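Local coordinates for protein signal recognition particle receptor FtsY (Sulfolobus acidocaldarius, PDB 5L3W) that serves as a signal recognition particle receptor, an SRP54-type protein whose NG domain pairs a helical bundle with a P-loop nucleotide-binding domain, holding GDP here, at residues A[94-99]-A[277-282]. Numbering follows the deposited sequence.
Sequences KNQKTD and KKPVVY
In this SRP54-type NG fold, the loop that leaves helix 73-93 of the helical region runs beside the start of strand 280-284 in the nucleotide-binding domain, their end-to-end directions 29° apart. Lys94, the residue that breaks the helix with positive phi, lays its aliphatic chain over the backbone of 277-279: its CE lies 3.7 Å from Lys278 O, and its CG is 3.9 Å from Lys277 O. The chain, bent at chi2 (-52°) and extended beyond, delivers NZ to the carbonyls of Ile91, Ala273 and Leu276. Further along, Gln96 CB rests on the proline ring, 4.0 Å from Pro279 CG. The Thr98 and Val281 side chains lie alongside each other, pointing opposite ways; the methyl CG2 of Thr98 reaches to 3.5 Å from Val281 O, while its hydroxyl OG1 faces Val281 CG1 at 3.9 Å. At the far end the Tyr282 ring approaches Thr98 O obliquely, with CE2 3.9 Å away, and its OH accepts a hydrogen bond from Leu100 N. Asp99 sits at the N-cap of helix 100-105, its OD1 accepting a weak hydrogen bond from Ile101 N. Van der Waals packing thus carries the direct contact and leaves Thr98 OG1 buried with no polar partner in the model, whereas the lysine ammonium joins the ends of helices 73-93 and 267-275, and the tyrosine hydroxyl holds the start of helix 100-105 beside strand 280-284.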
loop_
_atom_site.group_PDB
_atom_site.type_symbol
_atom_site.label_atom_id
_atom_site.label_comp_id
_atom_site.label_asym_id
_atom_site.label_seq_id
_atom_site.Cartn_x
_atom_site.Cartn_y
_atom_site.Cartn_z
ATOM N N LYS A 94 3.548 -1.605 8.833
ATOM C CA LYS A 94 3.573 -2.267 10.142
ATOM C C LYS A 94 4.652 -3.353 10.202
ATOM O O LYS A 94 4.511 -4.339 10.931
ATOM C CB LYS A 94 2.210 -2.867 10.517
ATOM C CG LYS A 94 0.988 -2.119 10.003
ATOM C CD LYS A 94 1.012 -0.649 10.357
ATOM C CE LYS A 94 -0.253 0.012 9.907
ATOM N NZ LYS A 94 -0.122 1.480 9.988
ATOM N N ASN A 95 5.726 -3.183 9.428
ATOM C CA ASN A 95 6.824 -4.141 9.332
ATOM C C ASN A 95 6.355 -5.511 8.848
ATOM O O ASN A 95 7.021 -6.520 9.078
ATOM C CB ASN A 95 7.581 -4.251 10.665
ATOM C CG ASN A 95 8.291 -2.950 11.033
ATOM O OD1 ASN A 95 8.668 -2.172 10.154
ATOM N ND2 ASN A 95 8.465 -2.705 12.328
ATOM N N GLN A 96 5.224 -5.552 8.160
ATOM C CA GLN A 96 4.712 -6.759 7.534
ATOM C C GLN A 96 5.378 -6.968 6.172
ATOM O O GLN A 96 5.943 -6.044 5.577
ATOM C CB GLN A 96 3.188 -6.644 7.384
ATOM C CG GLN A 96 2.340 -7.667 8.137
ATOM C CD GLN A 96 2.456 -7.613 9.662
ATOM O OE1 GLN A 96 3.286 -6.899 10.232
ATOM N NE2 GLN A 96 1.613 -8.396 10.330
ATOM N N LYS A 97 5.310 -8.197 5.676
ATOM C CA LYS A 97 5.730 -8.442 4.302
ATOM C C LYS A 97 4.714 -7.856 3.311
ATOM O O LYS A 97 3.503 -7.823 3.560
ATOM C CB LYS A 97 5.929 -9.940 4.064
ATOM C CG LYS A 97 7.036 -10.557 4.922
ATOM C CD LYS A 97 8.276 -9.657 4.956
ATOM C CE LYS A 97 9.342 -10.161 5.936
ATOM N NZ LYS A 97 10.459 -9.182 6.068
ATOM N N THR A 98 5.228 -7.408 2.170
ATOM C CA THR A 98 4.526 -6.510 1.259
ATOM C C THR A 98 4.542 -6.984 -0.193
ATOM O O THR A 98 3.668 -6.576 -0.973
ATOM C CB THR A 98 5.156 -5.096 1.371
ATOM O OG1 THR A 98 4.501 -4.359 2.415
ATOM C CG2 THR A 98 5.160 -4.282 0.042
ATOM N N ASP A 99 5.479 -7.853 -0.570
ATOM C CA ASP A 99 5.681 -8.268 -1.953
ATOM C C ASP A 99 4.614 -9.288 -2.320
ATOM O O ASP A 99 4.673 -10.447 -1.890
ATOM C CB ASP A 99 7.083 -8.847 -2.136
ATOM C CG ASP A 99 7.506 -8.923 -3.596
ATOM O OD1 ASP A 99 6.636 -8.848 -4.487
ATOM O OD2 ASP A 99 8.722 -9.066 -3.855
ATOM N N LYS A 277 -4.754 0.066 10.541
ATOM C CA LYS A 277 -4.254 -1.071 11.280
ATOM C C LYS A 277 -3.609 -2.132 10.394
ATOM O O LYS A 277 -2.751 -2.877 10.878
ATOM C CB LYS A 277 -5.400 -1.677 12.101
ATOM C CG LYS A 277 -5.818 -0.748 13.246
ATOM C CD LYS A 277 -7.245 -0.991 13.723
ATOM C CE LYS A 277 -7.321 -2.220 14.602
ATOM N NZ LYS A 277 -8.680 -2.408 15.176
ATOM N N LYS A 278 -3.965 -2.196 9.115
ATOM C CA LYS A 278 -3.467 -3.120 8.109
ATOM C C LYS A 278 -2.344 -2.492 7.288
ATOM O O LYS A 278 -2.331 -1.276 7.064
ATOM C CB LYS A 278 -4.604 -3.544 7.168
ATOM C CG LYS A 278 -5.382 -4.775 7.638
ATOM C CD LYS A 278 -6.115 -4.566 8.949
ATOM C CE LYS A 278 -6.896 -5.827 9.354
ATOM N NZ LYS A 278 -6.044 -7.063 9.356
ATOM N N PRO A 279 -1.412 -3.306 6.797
ATOM C CA PRO A 279 -0.311 -2.764 5.987
ATOM C C PRO A 279 -0.780 -2.174 4.666
ATOM O O PRO A 279 -1.714 -2.667 4.038
ATOM C CB PRO A 279 0.601 -3.982 5.747
ATOM C CG PRO A 279 -0.280 -5.219 6.017
ATOM C CD PRO A 279 -1.263 -4.752 7.080
ATOM N N VAL A 280 -0.097 -1.109 4.242
ATOM C CA VAL A 280 -0.234 -0.578 2.889
ATOM C C VAL A 280 0.819 -1.234 2.006
ATOM O O VAL A 280 2.017 -1.046 2.224
ATOM C CB VAL A 280 -0.086 0.946 2.871
ATOM C CG1 VAL A 280 -0.163 1.460 1.438
ATOM C CG2 VAL A 280 -1.155 1.581 3.728
ATOM N N VAL A 281 0.383 -1.984 0.994
ATOM C CA VAL A 281 1.311 -2.821 0.235
ATOM C C VAL A 281 1.643 -2.201 -1.124
ATOM O O VAL A 281 2.778 -2.309 -1.597
ATOM C CB VAL A 281 0.765 -4.259 0.096
ATOM C CG1 VAL A 281 0.772 -4.948 1.458
ATOM C CG2 VAL A 281 -0.657 -4.266 -0.444
ATOM N N TYR A 282 0.692 -1.512 -1.752
ATOM C CA TYR A 282 1.012 -0.761 -2.962
ATOM C C TYR A 282 0.320 0.589 -2.903
ATOM O O TYR A 282 -0.579 0.807 -2.086
ATOM C CB TYR A 282 0.622 -1.513 -4.251
ATOM C CG TYR A 282 1.442 -2.768 -4.433
ATOM C CD1 TYR A 282 2.657 -2.734 -5.090
ATOM C CD2 TYR A 282 1.013 -3.980 -3.903
ATOM C CE1 TYR A 282 3.425 -3.878 -5.224
ATOM C CE2 TYR A 282 1.773 -5.129 -4.034
ATOM C CZ TYR A 282 2.974 -5.075 -4.691
ATOM O OH TYR A 282 3.728 -6.220 -4.817
#